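Local atomic coordinates of probable quinone reductase Qor (NADPH:quinone reductase) (Zeta-crystallin homolog protein) (Mycobacterium tuberculosis, PDB entry 4RVU), a protein that binds NADPH and probably uses it to reduce quinones, as expected of a zeta-crystallin-like quinone reductase. Residues 161-166 against 187-192; 193-198 against 206-211; 213-218 against 235-240; 231-236 against 258-263. All blocks are in the same frame, centred on the assembly; numbering follows the deposited sequence.

Contact 1: residues 161-166 against 187-192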
loop_
_atom_site.group_PDB
_atom_site.type_symbol
_atom_site.label_atom_id
_atom_site.label_comp_id
_atom_site.label_asym_id
_atom_site.label_seq_id
_atom_site.Cartn_x
_atom_site.Cartn_y
_atom_site.Cartn_z
ATOM N N ILE A 161 -1.652 22.662 4.172
ATOM C CA ILE A 161 -0.225 22.415 4.356
ATOM C C ILE A 161 0.303 21.476 3.267
ATOM O O ILE A 161 1.370 21.722 2.691
ATOM C CB ILE A 161 0.110 21.868 5.773
ATOM C CG1 ILE A 161 -0.287 22.895 6.841
ATOM C CG2 ILE A 161 1.611 21.606 5.900
ATOM C CD1 ILE A 161 -0.125 22.390 8.291
ATOM N N LEU A 162 -0.452 20.416 2.979
ATOM C CA LEU A 162 -0.091 19.498 1.892
ATOM C C LEU A 162 0.062 20.250 0.575
ATOM O O LEU A 162 1.025 20.039 -0.171
ATOM C CB LEU A 162 -1.136 18.381 1.734
ATOM C CG LEU A 162 -1.057 17.231 2.736
ATOM C CD1 LEU A 162 -2.298 16.360 2.662
ATOM C CD2 LEU A 162 0.199 16.390 2.480
ATOM N N THR A 163 -0.886 21.141 0.304
ATOM C CA THR A 163 -0.940 21.834 -0.980
ATOM C C THR A 163 0.262 22.753 -1.143
ATOM O O THR A 163 0.977 22.677 -2.149
ATOM C CB THR A 163 -2.248 22.605 -1.115
ATOM O OG1 THR A 163 -3.329 21.664 -1.085
ATOM C CG2 THR A 163 -2.295 23.394 -2.420
ATOM N N GLN A 164 0.526 23.570 -0.123
ATOM C CA GLN A 164 1.666 24.471 -0.171
ATOM C C GLN A 164 2.977 23.729 -0.290
ATOM O O GLN A 164 3.832 24.091 -1.106
ATOM C CB GLN A 164 1.705 25.343 1.075
ATOM C CG GLN A 164 0.534 26.286 1.216
ATOM C CD GLN A 164 0.640 27.087 2.493
ATOM O OE1 GLN A 164 1.390 28.062 2.563
ATOM N NE2 GLN A 164 -0.088 26.663 3.522
ATOM N N TRP A 165 3.136 22.694 0.533
ATOM C CA TRP A 165 4.412 21.999 0.630
ATOM C C TRP A 165 4.696 21.230 -0.657
ATOM O O TRP A 165 5.799 21.306 -1.198
ATOM C CB TRP A 165 4.418 21.051 1.829
ATOM C CG TRP A 165 5.777 20.845 2.417
ATOM C CD1 TRP A 165 6.983 21.049 1.801
ATOM C CD2 TRP A 165 6.075 20.432 3.760
ATOM N NE1 TRP A 165 8.012 20.766 2.677
ATOM C CE2 TRP A 165 7.480 20.394 3.885
ATOM C CE3 TRP A 165 5.288 20.081 4.856
ATOM C CZ2 TRP A 165 8.115 20.033 5.078
ATOM C CZ3 TRP A 165 5.920 19.722 6.042
ATOM C CH2 TRP A 165 7.319 19.698 6.141
ATOM N N ALA A 166 3.694 20.503 -1.149
ATOM C CA ALA A 166 3.823 19.798 -2.425
ATOM C C ALA A 166 4.135 20.771 -3.568
ATOM O O ALA A 166 5.021 20.516 -4.384
ATOM C CB ALA A 166 2.555 18.982 -2.728
ATOM N N LYS A 187 -6.560 27.682 -4.044
ATOM C CA LYS A 187 -5.772 28.247 -5.139
ATOM C C LYS A 187 -4.604 29.076 -4.604
ATOM O O LYS A 187 -3.466 28.945 -5.074
ATOM C CB LYS A 187 -6.647 29.124 -6.051
ATOM C CG LYS A 187 -7.640 28.365 -6.919
ATOM C CD LYS A 187 -6.935 27.560 -8.000
ATOM C CE LYS A 187 -5.993 28.441 -8.814
ATOM N NZ LYS A 187 -5.210 27.673 -9.830
ATOM N N ASP A 188 -4.889 29.934 -3.626
ATOM C CA ASP A 188 -3.847 30.744 -2.992
ATOM C C ASP A 188 -2.746 29.878 -2.385
ATOM O O ASP A 188 -1.577 30.281 -2.338
ATOM C CB ASP A 188 -4.439 31.632 -1.898
ATOM C CG ASP A 188 -5.336 32.725 -2.450
ATOM O OD1 ASP A 188 -5.386 32.897 -3.692
ATOM O OD2 ASP A 188 -5.986 33.408 -1.627
ATOM N N ALA A 189 -3.128 28.693 -1.921
ATOM C CA ALA A 189 -2.179 27.735 -1.345
ATOM C C ALA A 189 -1.342 27.046 -2.419
ATOM O O ALA A 189 -0.345 26.388 -2.120
ATOM C CB ALA A 189 -2.911 26.706 -0.514
ATOM N N GLY A 190 -1.762 27.175 -3.672
ATOM C CA GLY A 190 -0.978 26.648 -4.775
ATOM C C GLY A 190 -1.653 25.577 -5.605
ATOM O O GLY A 190 -1.053 25.066 -6.565
ATOM N N ALA A 191 -2.891 25.233 -5.253
ATOM C CA ALA A 191 -3.618 24.202 -5.998
ATOM C C ALA A 191 -3.741 24.643 -7.443
ATOM O O ALA A 191 -4.081 25.796 -7.710
ATOM C CB ALA A 191 -4.987 23.949 -5.399
ATOM N N ASP A 192 -3.434 23.740 -8.372
ATOM C CA ASP A 192 -3.458 24.101 -9.781
ATOM C C ASP A 192 -4.892 24.075 -10.299
ATOM O O ASP A 192 -5.282 24.900 -11.127
ATOM C CB ASP A 192 -2.551 23.181 -10.595
ATOM C CG ASP A 192 -2.329 23.696 -12.002
ATOM O OD1 ASP A 192 -1.871 24.852 -12.143
ATOM O OD2 ASP A 192 -2.636 22.956 -12.961
#

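Contact 2: residues 193-198 against 206-211. With NDP (NADPH dihydro-nicotinamide-adenine-dinucleotide phosphate), chain E.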
loop_
_atom_site.group_PDB
_atom_site.type_symbol
_atom_site.label_atom_id
_atom_site.label_comp_id
_atom_site.label_asym_id
_atom_site.label_seq_id
_atom_site.Cartn_x
_atom_site.Cartn_y
_atom_site.Cartn_z
ATOM N N VAL A 193 -5.678 23.129 -9.797
ATOM C CA VAL A 193 -7.089 23.029 -10.139
ATOM C C VAL A 193 -7.890 22.603 -8.917
ATOM O O VAL A 193 -7.469 21.708 -8.173
ATOM C CB VAL A 193 -7.333 21.998 -11.277
ATOM C CG1 VAL A 193 -8.821 21.749 -11.462
ATOM C CG2 VAL A 193 -6.716 22.469 -12.581
ATOM N N VAL A 194 -9.046 23.234 -8.717
ATOM C CA VAL A 194 -9.930 22.889 -7.609
ATOM C C VAL A 194 -11.235 22.296 -8.129
ATOM O O VAL A 194 -11.912 22.906 -8.962
ATOM C CB VAL A 194 -10.238 24.122 -6.737
ATOM C CG1 VAL A 194 -11.130 23.739 -5.568
ATOM C CG2 VAL A 194 -8.942 24.742 -6.234
ATOM N N LEU A 195 -11.581 21.106 -7.644
ATOM C CA LEU A 195 -12.791 20.408 -8.086
ATOM C C LEU A 195 -13.847 20.358 -6.996
ATOM O O LEU A 195 -13.544 20.532 -5.813
ATOM C CB LEU A 195 -12.447 18.973 -8.505
ATOM C CG LEU A 195 -11.493 18.859 -9.685
ATOM C CD1 LEU A 195 -11.076 17.408 -9.907
ATOM C CD2 LEU A 195 -12.148 19.426 -10.935
ATOM N N ASP A 196 -15.091 20.103 -7.389
ATOM C CA ASP A 196 -16.125 19.820 -6.408
ATOM C C ASP A 196 -15.977 18.380 -5.928
ATOM O O ASP A 196 -15.294 17.572 -6.560
ATOM C CB ASP A 196 -17.505 19.998 -7.030
ATOM C CG ASP A 196 -17.740 21.407 -7.522
ATOM O OD1 ASP A 196 -17.591 22.352 -6.723
ATOM O OD2 ASP A 196 -18.055 21.561 -8.717
ATOM N N TYR A 197 -16.633 18.056 -4.821
ATOM C CA TYR A 197 -16.626 16.686 -4.324
ATOM C C TYR A 197 -17.282 15.750 -5.321
ATOM O O TYR A 197 -18.230 16.143 -6.014
ATOM C CB TYR A 197 -17.291 16.590 -2.946
ATOM C CG TYR A 197 -16.310 16.938 -1.843
ATOM C CD1 TYR A 197 -16.048 18.259 -1.513
ATOM C CD2 TYR A 197 -15.606 15.946 -1.179
ATOM C CE1 TYR A 197 -15.130 18.578 -0.528
ATOM C CE2 TYR A 197 -14.690 16.255 -0.192
ATOM C CZ TYR A 197 -14.457 17.568 0.126
ATOM O OH TYR A 197 -13.545 17.871 1.108
ATOM N N PRO A 198 -16.754 14.516 -5.420
ATOM C CA PRO A 198 -17.291 13.522 -6.353
ATOM C C PRO A 198 -18.777 13.271 -6.113
ATOM O O PRO A 198 -19.217 13.229 -4.961
ATOM C CB PRO A 198 -16.502 12.247 -6.006
ATOM C CG PRO A 198 -15.259 12.725 -5.317
ATOM C CD PRO A 198 -15.635 13.989 -4.614
ATOM N N GLY A 206 -12.855 10.766 -14.334
ATOM C CA GLY A 206 -12.725 11.359 -15.655
ATOM C C GLY A 206 -12.193 12.792 -15.623
ATOM O O GLY A 206 -11.336 13.153 -16.434
ATOM N N ARG A 207 -12.685 13.602 -14.688
ATOM C CA ARG A 207 -12.194 14.980 -14.537
ATOM C C ARG A 207 -10.688 14.960 -14.280
ATOM O O ARG A 207 -9.909 15.632 -14.963
ATOM C CB ARG A 207 -12.887 15.682 -13.369
ATOM C CG ARG A 207 -14.342 15.311 -13.175
ATOM C CD ARG A 207 -15.223 15.910 -14.256
ATOM N NE ARG A 207 -15.813 17.175 -13.830
ATOM C CZ ARG A 207 -15.236 18.361 -14.002
ATOM N NH1 ARG A 207 -14.050 18.441 -14.597
ATOM N NH2 ARG A 207 -15.840 19.468 -13.580
ATOM N N VAL A 208 -10.290 14.165 -13.291
ATOM C CA VAL A 208 -8.879 13.992 -12.950
ATOM C C VAL A 208 -8.057 13.481 -14.134
ATOM O O VAL A 208 -6.958 13.982 -14.386
ATOM C CB VAL A 208 -8.719 13.059 -11.728
ATOM C CG1 VAL A 208 -7.242 12.835 -11.399
ATOM C CG2 VAL A 208 -9.462 13.649 -10.530
ATOM N N ARG A 209 -8.585 12.489 -14.862
ATOM C CA ARG A 209 -7.905 11.984 -16.052
ATOM C C ARG A 209 -7.756 13.089 -17.102
ATOM O O ARG A 209 -6.688 13.241 -17.696
ATOM C CB ARG A 209 -8.644 10.780 -16.656
ATOM C CG ARG A 209 -8.822 9.600 -15.704
ATOM C CD ARG A 209 -7.945 8.396 -16.014
ATOM N NE ARG A 209 -8.011 7.418 -14.925
ATOM C CZ ARG A 209 -6.954 6.828 -14.377
ATOM N NH1 ARG A 209 -5.735 7.088 -14.827
ATOM N NH2 ARG A 209 -7.120 5.974 -13.378
ATOM N N GLU A 210 -8.824 13.853 -17.308
ATOM C CA GLU A 210 -8.794 14.991 -18.231
ATOM C C GLU A 210 -7.612 15.902 -17.929
ATOM O O GLU A 210 -6.882 16.318 -18.834
ATOM C CB GLU A 210 -10.108 15.784 -18.163
ATOM C CG GLU A 210 -10.145 17.014 -19.073
ATOM C CD GLU A 210 -11.468 17.755 -19.023
ATOM O OE1 GLU A 210 -12.201 17.619 -18.018
ATOM O OE2 GLU A 210 -11.777 18.481 -19.994
ATOM N N LEU A 211 -7.407 16.180 -16.641
ATOM C CA LEU A 211 -6.384 17.127 -16.210
ATOM C C LEU A 211 -4.981 16.555 -16.290
ATOM O O LEU A 211 -4.004 17.304 -16.340
ATOM C CB LEU A 211 -6.667 17.578 -14.774
ATOM C CG LEU A 211 -7.993 18.298 -14.578
ATOM C CD1 LEU A 211 -8.308 18.426 -13.097
ATOM C CD2 LEU A 211 -7.929 19.671 -15.238
HETATM P PA NDP E . -9.823 19.568 8.408
HETATM O O1A NDP E . -9.415 20.941 8.861
HETATM O O2A NDP E . -9.360 19.060 7.073
HETATM O O5B NDP E . -11.426 19.463 8.471
HETATM C C5B NDP E . -12.100 18.384 7.832
HETATM C C4B NDP E . -12.487 18.837 6.434
HETATM O O4B NDP E . -12.903 17.733 5.629
HETATM C C3B NDP E . -13.669 19.789 6.467
HETATM O O3B NDP E . -13.252 21.146 6.622
HETATM C C2B NDP E . -14.343 19.553 5.131
HETATM O O2B NDP E . -13.924 20.518 4.176
HETATM C C1B NDP E . -13.899 18.162 4.701
HETATM N N9A NDP E . -15.091 17.285 4.751
HETATM C C8A NDP E . -15.624 16.623 3.711
HETATM N N7A NDP E . -16.721 15.926 4.089
HETATM C C5A NDP E . -16.911 16.150 5.399
HETATM C C6A NDP E . -17.890 15.723 6.424
HETATM N N6A NDP E . -18.910 14.895 6.105
HETATM N N1A NDP E . -17.730 16.187 7.681
HETATM C C2A NDP E . -16.719 17.011 8.003
HETATM N N3A NDP E . -15.797 17.440 7.127
HETATM C C4A NDP E . -15.835 17.051 5.832
HETATM O O3 NDP E . -9.393 18.521 9.545
HETATM P PN NDP E . -7.856 18.276 9.932
HETATM O O1N NDP E . -6.990 19.143 9.057
HETATM O O2N NDP E . -7.748 18.348 11.432
HETATM O O5D NDP E . -7.635 16.747 9.494
HETATM C C5D NDP E . -7.826 16.348 8.140
HETATM C C4D NDP E . -8.096 14.852 8.079
HETATM O O4D NDP E . -6.882 14.133 8.288
HETATM C C3D NDP E . -9.044 14.420 9.179
HETATM O O3D NDP E . -9.906 13.413 8.652
HETATM C C2D NDP E . -8.154 13.811 10.240
HETATM O O2D NDP E . -8.846 12.769 10.931
HETATM C C1D NDP E . -6.994 13.270 9.420
HETATM N N1N NDP E . -5.710 13.255 10.122
HETATM C C2N NDP E . -4.995 12.128 10.107
HETATM C C3N NDP E . -3.760 12.030 10.731
HETATM C C7N NDP E . -3.016 10.730 10.678
HETATM O O7N NDP E . -1.903 10.662 11.169
HETATM N N7N NDP E . -3.592 9.685 10.088
HETATM C C4N NDP E . -3.160 13.213 11.454
HETATM C C5N NDP E . -4.031 14.379 11.386
HETATM C C6N NDP E . -5.255 14.357 10.727
HETATM P P2B NDP E . -14.724 20.708 2.794
HETATM O O1X NDP E . -15.669 19.541 2.752
HETATM O O2X NDP E . -15.402 22.040 2.937
HETATM O O3X NDP E . -13.655 20.689 1.741
#

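Contact 3: residues 213-218 against 235-240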
loop_
_atom_site.group_PDB
_atom_site.type_symbol
_atom_site.label_atom_id
_atom_site.label_comp_id
_atom_site.label_asym_id
_atom_site.label_seq_id
_atom_site.Cartn_x
_atom_site.Cartn_y
_atom_site.Cartn_z
ATOM N N GLY A 213 -4.166 14.043 -18.529
ATOM C CA GLY A 213 -3.993 13.419 -19.832
ATOM C C GLY A 213 -4.314 11.937 -19.846
ATOM O O GLY A 213 -3.707 11.167 -20.587
ATOM N N GLY A 214 -5.284 11.537 -19.033
ATOM C CA GLY A 214 -5.658 10.138 -18.935
ATOM C C GLY A 214 -4.809 9.357 -17.943
ATOM O O GLY A 214 -5.214 8.276 -17.507
ATOM N N THR A 215 -3.648 9.904 -17.578
ATOM C CA THR A 215 -2.689 9.190 -16.723
ATOM C C THR A 215 -3.223 8.915 -15.323
ATOM O O THR A 215 -3.049 7.819 -14.781
ATOM C CB THR A 215 -1.354 9.948 -16.590
ATOM O OG1 THR A 215 -0.829 10.234 -17.891
ATOM C CG2 THR A 215 -0.334 9.117 -15.810
ATOM N N GLY A 216 -3.891 9.904 -14.741
ATOM C CA GLY A 216 -4.260 9.823 -13.343
ATOM C C GLY A 216 -3.143 10.418 -12.505
ATOM O O GLY A 216 -2.082 10.773 -13.036
ATOM N N VAL A 217 -3.372 10.518 -11.198
ATOM C CA VAL A 217 -2.394 11.110 -10.284
ATOM C C VAL A 217 -1.420 10.075 -9.685
ATOM O O VAL A 217 -1.772 8.911 -9.512
ATOM C CB VAL A 217 -3.100 11.912 -9.160
ATOM C CG1 VAL A 217 -3.775 13.177 -9.729
ATOM C CG2 VAL A 217 -4.108 11.038 -8.418
ATOM N N GLN A 218 -0.196 10.499 -9.376
ATOM C CA GLN A 218 0.793 9.586 -8.794
ATOM C C GLN A 218 0.420 9.158 -7.374
ATOM O O GLN A 218 0.840 8.089 -6.899
ATOM C CB GLN A 218 2.197 10.201 -8.814
ATOM C CG GLN A 218 2.940 10.009 -10.131
ATOM C CD GLN A 218 2.338 10.810 -11.266
ATOM O OE1 GLN A 218 2.089 12.013 -11.129
ATOM N NE2 GLN A 218 2.087 10.145 -12.395
ATOM N N SER A 235 -9.019 7.418 -9.501
ATOM C CA SER A 235 -8.246 8.506 -10.090
ATOM C C SER A 235 -6.746 8.257 -10.221
ATOM O O SER A 235 -6.021 9.112 -10.726
ATOM C CB SER A 235 -8.478 9.800 -9.304
ATOM O OG SER A 235 -9.856 10.089 -9.221
ATOM N N LEU A 236 -6.279 7.088 -9.783
ATOM C CA LEU A 236 -4.838 6.829 -9.684
ATOM C C LEU A 236 -4.122 6.419 -10.968
ATOM O O LEU A 236 -4.666 5.702 -11.811
ATOM C CB LEU A 236 -4.578 5.746 -8.643
ATOM C CG LEU A 236 -4.696 6.216 -7.201
ATOM C CD1 LEU A 236 -4.905 5.020 -6.295
ATOM C CD2 LEU A 236 -3.433 6.967 -6.807
ATOM N N ALA A 237 -2.876 6.856 -11.089
ATOM C CA ALA A 237 -2.009 6.382 -12.156
ATOM C C ALA A 237 -1.644 4.940 -11.846
ATOM O O ALA A 237 -1.797 4.488 -10.704
ATOM C CB ALA A 237 -0.768 7.230 -12.246
ATOM N N VAL A 238 -1.167 4.217 -12.854
ATOM C CA VAL A 238 -0.737 2.829 -12.657
ATOM C C VAL A 238 0.329 2.766 -11.564
ATOM O O VAL A 238 1.295 3.542 -11.585
ATOM C CB VAL A 238 -0.197 2.208 -13.974
ATOM C CG1 VAL A 238 0.424 0.822 -13.714
ATOM C CG2 VAL A 238 -1.309 2.111 -15.002
ATOM N N ARG A 239 0.127 1.859 -10.605
ATOM C CA ARG A 239 1.045 1.645 -9.491
ATOM C C ARG A 239 1.124 2.849 -8.549
ATOM O O ARG A 239 2.091 3.000 -7.795
ATOM C CB ARG A 239 2.436 1.240 -9.988
ATOM C CG ARG A 239 2.464 -0.181 -10.610
ATOM C CD ARG A 239 3.783 -0.436 -11.332
ATOM N NE ARG A 239 4.927 -0.285 -10.435
ATOM C CZ ARG A 239 6.193 -0.183 -10.837
ATOM N NH1 ARG A 239 6.495 -0.225 -12.129
ATOM N NH2 ARG A 239 7.161 -0.049 -9.945
ATOM N N GLY A 240 0.085 3.679 -8.583
ATOM C CA GLY A 240 0.030 4.872 -7.752
ATOM C C GLY A 240 -0.297 4.525 -6.311
ATOM O O GLY A 240 -0.616 3.384 -5.998
HETATM O O HOH W 1 -1.472 5.558 -15.447
#

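Contact 4: residues 231-236 against 258-263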
loop_
_atom_site.group_PDB
_atom_site.type_symbol
_atom_site.label_atom_id
_atom_site.label_comp_id
_atom_site.label_asym_id
_atom_site.label_seq_id
_atom_site.Cartn_x
_atom_site.Cartn_y
_atom_site.Cartn_z
ATOM N N ALA A 231 -13.815 7.402 -5.550
ATOM C CA ALA A 231 -13.286 8.350 -6.515
ATOM C C ALA A 231 -11.761 8.448 -6.457
ATOM O O ALA A 231 -11.099 8.521 -7.494
ATOM C CB ALA A 231 -13.920 9.714 -6.317
ATOM N N SER A 232 -11.207 8.470 -5.244
ATOM C CA SER A 232 -9.755 8.484 -5.073
ATOM C C SER A 232 -9.128 7.273 -5.748
ATOM O O SER A 232 -8.163 7.397 -6.511
ATOM C CB SER A 232 -9.392 8.458 -3.589
ATOM O OG SER A 232 -9.812 9.645 -2.940
ATOM N N LEU A 233 -9.674 6.105 -5.452
ATOM C CA LEU A 233 -9.144 4.862 -6.017
ATOM C C LEU A 233 -9.202 4.880 -7.552
ATOM O O LEU A 233 -8.256 4.463 -8.230
ATOM C CB LEU A 233 -9.898 3.655 -5.446
ATOM C CG LEU A 233 -9.442 2.281 -5.955
ATOM C CD1 LEU A 233 -7.993 2.065 -5.584
ATOM C CD2 LEU A 233 -10.297 1.163 -5.394
ATOM N N ALA A 234 -10.302 5.396 -8.099
ATOM C CA ALA A 234 -10.492 5.459 -9.554
ATOM C C ALA A 234 -9.632 6.509 -10.264
ATOM O O ALA A 234 -9.552 6.514 -11.498
ATOM C CB ALA A 234 -11.967 5.679 -9.882
ATOM N N SER A 235 -9.019 7.418 -9.501
ATOM C CA SER A 235 -8.246 8.506 -10.090
ATOM C C SER A 235 -6.746 8.257 -10.221
ATOM O O SER A 235 -6.021 9.112 -10.726
ATOM C CB SER A 235 -8.478 9.800 -9.304
ATOM O OG SER A 235 -9.856 10.089 -9.221
ATOM N N LEU A 236 -6.279 7.088 -9.783
ATOM C CA LEU A 236 -4.838 6.829 -9.684
ATOM C C LEU A 236 -4.122 6.419 -10.968
ATOM O O LEU A 236 -4.666 5.702 -11.811
ATOM C CB LEU A 236 -4.578 5.746 -8.643
ATOM C CG LEU A 236 -4.696 6.216 -7.201
ATOM C CD1 LEU A 236 -4.905 5.020 -6.295
ATOM C CD2 LEU A 236 -3.433 6.967 -6.807
ATOM N N GLN A 258 -8.983 -6.949 -4.727
ATOM C CA GLN A 258 -8.968 -6.991 -6.192
ATOM C C GLN A 258 -9.331 -5.652 -6.832
ATOM O O GLN A 258 -9.031 -5.421 -8.008
ATOM C CB GLN A 258 -9.848 -8.126 -6.739
ATOM C CG GLN A 258 -9.244 -9.523 -6.518
ATOM C CD GLN A 258 -8.146 -9.864 -7.516
ATOM O OE1 GLN A 258 -7.627 -8.993 -8.213
ATOM N NE2 GLN A 258 -7.800 -11.149 -7.599
ATOM N N ARG A 259 -9.973 -4.769 -6.070
ATOM C CA ARG A 259 -10.189 -3.414 -6.562
ATOM C C ARG A 259 -8.860 -2.714 -6.803
ATOM O O ARG A 259 -8.753 -1.879 -7.700
ATOM C CB ARG A 259 -11.061 -2.601 -5.595
ATOM C CG ARG A 259 -12.504 -3.105 -5.526
ATOM C CD ARG A 259 -13.290 -2.403 -4.431
ATOM N NE ARG A 259 -13.400 -0.971 -4.688
ATOM C CZ ARG A 259 -13.780 -0.076 -3.780
ATOM N NH1 ARG A 259 -14.090 -0.463 -2.551
ATOM N NH2 ARG A 259 -13.842 1.206 -4.097
ATOM N N LEU A 260 -7.844 -3.051 -6.012
ATOM C CA LEU A 260 -6.536 -2.404 -6.146
ATOM C C LEU A 260 -5.836 -2.870 -7.419
ATOM O O LEU A 260 -5.044 -2.143 -8.018
ATOM C CB LEU A 260 -5.659 -2.685 -4.920
ATOM C CG LEU A 260 -6.239 -2.386 -3.540
ATOM C CD1 LEU A 260 -5.220 -2.704 -2.441
ATOM C CD2 LEU A 260 -6.689 -0.920 -3.431
ATOM N N ASN A 261 -6.145 -4.101 -7.824
ATOM C CA ASN A 261 -5.646 -4.668 -9.058
ATOM C C ASN A 261 -6.288 -3.931 -10.235
ATOM O O ASN A 261 -5.602 -3.342 -11.053
ATOM C CB ASN A 261 -5.975 -6.170 -9.069
ATOM C CG ASN A 261 -5.495 -6.886 -10.322
ATOM O OD1 ASN A 261 -4.972 -6.276 -11.260
ATOM N ND2 ASN A 261 -5.683 -8.203 -10.346
ATOM N N ALA A 262 -7.614 -3.947 -10.289
ATOM C CA ALA A 262 -8.354 -3.297 -11.362
ATOM C C ALA A 262 -7.993 -1.816 -11.512
ATOM O O ALA A 262 -7.951 -1.286 -12.625
ATOM C CB ALA A 262 -9.850 -3.470 -11.138
ATOM N N ALA A 263 -7.701 -1.156 -10.395
ATOM C CA ALA A 263 -7.411 0.274 -10.408
ATOM C C ALA A 263 -6.035 0.584 -10.986
ATOM O O ALA A 263 -5.722 1.742 -11.246
ATOM C CB ALA A 263 -7.547 0.853 -9.005
HETATM O O HOH W 2 -7.386 4.024 -10.900
HETATM O O HOH W 3 -4.431 3.291 -13.190
#

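Contact 1: residues 161-166 against 187-192
The ammonium nitrogen of Lys187 is the best-held polar atom, gripped by two backbone carbonyls of its own segment. Ala191 O takes Lys187 NZ in its carbonyl plane at 3.0 Å, whereas Asp192 O receives it from well above the plane at 3.1 Å. This clasp folds the lysine back over the turn that ends helix 180-188, where Gly190 adopts positive phi (118°) in a Schellman motif. The turn meets helix 157-168 through Thr163: chi1 of -62° sets OG1 beside the backbone N and CG2 anti to it, pressing CG2 to 3.4 Å from Ala191 N. Thr163 CG2 lies 3.9 Å from Ala189 CB and 4.1 Å from Ala191 CB, so it touches both alanine methyls. The hydroxyl OG1 of Thr163 is used within its own helix, on Gly159 O. Beside it Gln164 lays CG against Ala189 CB, and its CA offers a C-H to Ala189 O at 3.4 Å; the amide end reaches away to Thr300 N and Leu160 O. Both helices belong to the Rossmann-type nucleotide-binding domain, where Thr163 and Ala191 also touch strand 172-176. With no hydrogen bond between the segments, cohesion rests on methyl and methylene packing plus one C-H...O contact.

Contact 2: residues 193-198 against 206-211
Val193 and Leu211 meet tip to tip, Val193 CG1 coming within 3.7 Å of Leu211 CD1. The second branches pair as well, Val193 CG2 lying 4.0 Å from Leu211 CD2. Two residues along the strand, Leu195 reaches the helix with both of its methyls. The Leu195 and Val208 side chains cross at about a right angle, Leu195 CD1 lying 4.1 Å from Val208 CG2 and also approaching Leu211 CD1. Leu195 CD2 lies over one face of the Arg207 guanidinium, 4.2 Å from NH1, so that this exposed arginine lids the apolar patch; its NH1 makes a long salt bridge to Glu210 OE1. These contacts pack helix 201-212 against the edge strand 193-195 of the parallel sheet in the Rossmann-type domain, the helix axis running antiparallel to the strand (170°) at 10.8 Å. On the neighbouring strand, Ile174 touches both Leu195 and Leu211 and extends the apolar layer. Past the end of the strand the chain carries Tyr197 to the cofactor. Its OH donates a hydrogen bond of 2.9 Å to NDP O3X, an oxygen of the 2'-phosphate that distinguishes NADPH from NADH, and this oxygen lies at the ring edge, in plane. With CG anti to the carbonyl carbon (chi1 -84°), the ring also makes a cation-pi contact with Arg322, which hydrogen-bonds NADPH itself, as do Ser178 and Lys182.

Contact 3: residues 213-218 against 235-240
Two backbone hydrogen bonds join Val217 to the chain around Leu236 as a parallel beta bridge: Val217 N donates a hydrogen bond to Ser235 O (3.0 Å, 159° at the hydrogen), and Val217 O accepts from Ala237 N at 2.8 Å. The bridge lies at the start of strand 217-222, the neighbour of strand 240-244 in the parallel sheet of the Rossmann-type domain. The first bond lies in the plane of the accepting carbonyl, while in the second the donor stands above that plane. Gly216 comes so close that its CA is 3.2 Å from Ser235 O; a beta carbon there would clash with the chain opposite. Ala237 fills the next position, its CB wedged 3.4 Å from Val217 O and touching Thr215 CG2 at 4.1 Å. The Gln218 chain, bent at chi2 (69°), brings NE2 alongside that same CB, while its OE1 accepts from Thr148 N on the neighbouring strand. Val217 holds CG2 in the crowded position between backbone N and carbonyl carbon, and this methyl leans on Ser235 O. After Ala237 the chain turns a corner through a type II beta turn from Ala237 to Gly240, whose central residues Val238 and Arg239 pack on Arg278 and Phe276, respectively, of the second subunit. At the turn a water accepts from Val238 N and donates to Thr215 O at 2.8 Å.

Contact 4: residues 231-236 against 258-263
The guanidinium of Arg259 meets Leu233 obliquely: the leucine's CD2 is 3.8 Å from both NE and NH2 of Arg259, and equally near the arginine's CB. A bend at chi3 (63°) folds the arginine chain so that its methylene base and its flat end embrace this one methyl, and NH2 goes on to a salt bridge with Asp230. On the other branch, Leu233 CD1 packs 3.7 Å from Ala263 CB and 3.9 Å from Leu260 CD2, the two leucines crossing at about a right angle. CG anti to the backbone N (chi1 -180°) directs the fork toward segment 258-263. Here the end of helix 229-234, a connection between successive strands of the Rossmann-type sheet, packs on the short helix 258-262 that precedes strand 267-269, the outermost of the sheet within this chain; Val266 and Leu242 line the same apolar layer. Water takes over where the side chains stop. One molecule donates to Leu236 O and Ala263 O, 2.8 Å from each, and a second bridges Leu233 O to the same Ala263 carbonyl. At the C-terminal end of helix 229-234, Ser235 OG gives a 2.6 Å hydrogen bond to Ala231 O. On the far helix, Gln258 NE2 bonds Tyr55 OH of the second subunit.

In the fold
Followed from the N terminus, contact 1 closes the loop from helix 157-168 through strand 172-176 to the end of helix 180-188. Contact 2 opens directly after it and closes a short loop onto helix 201-212; Lys187 and Val194 touch between them. Contact 3 then spans strand 217-222 and helix 229-234, and contact 4 starts before it ends, sharing Ser235 and Leu236, so the two interlock. Arg209 of contact 2 links it to contacts 3 and 4, its guanidinium bonding the carbonyls of Ala234 and Leu236. Together they join helix to following turn, helix to strand, strand to strand and helix to helix around one parallel sheet, and contacts 3 and 4 reach the second subunit.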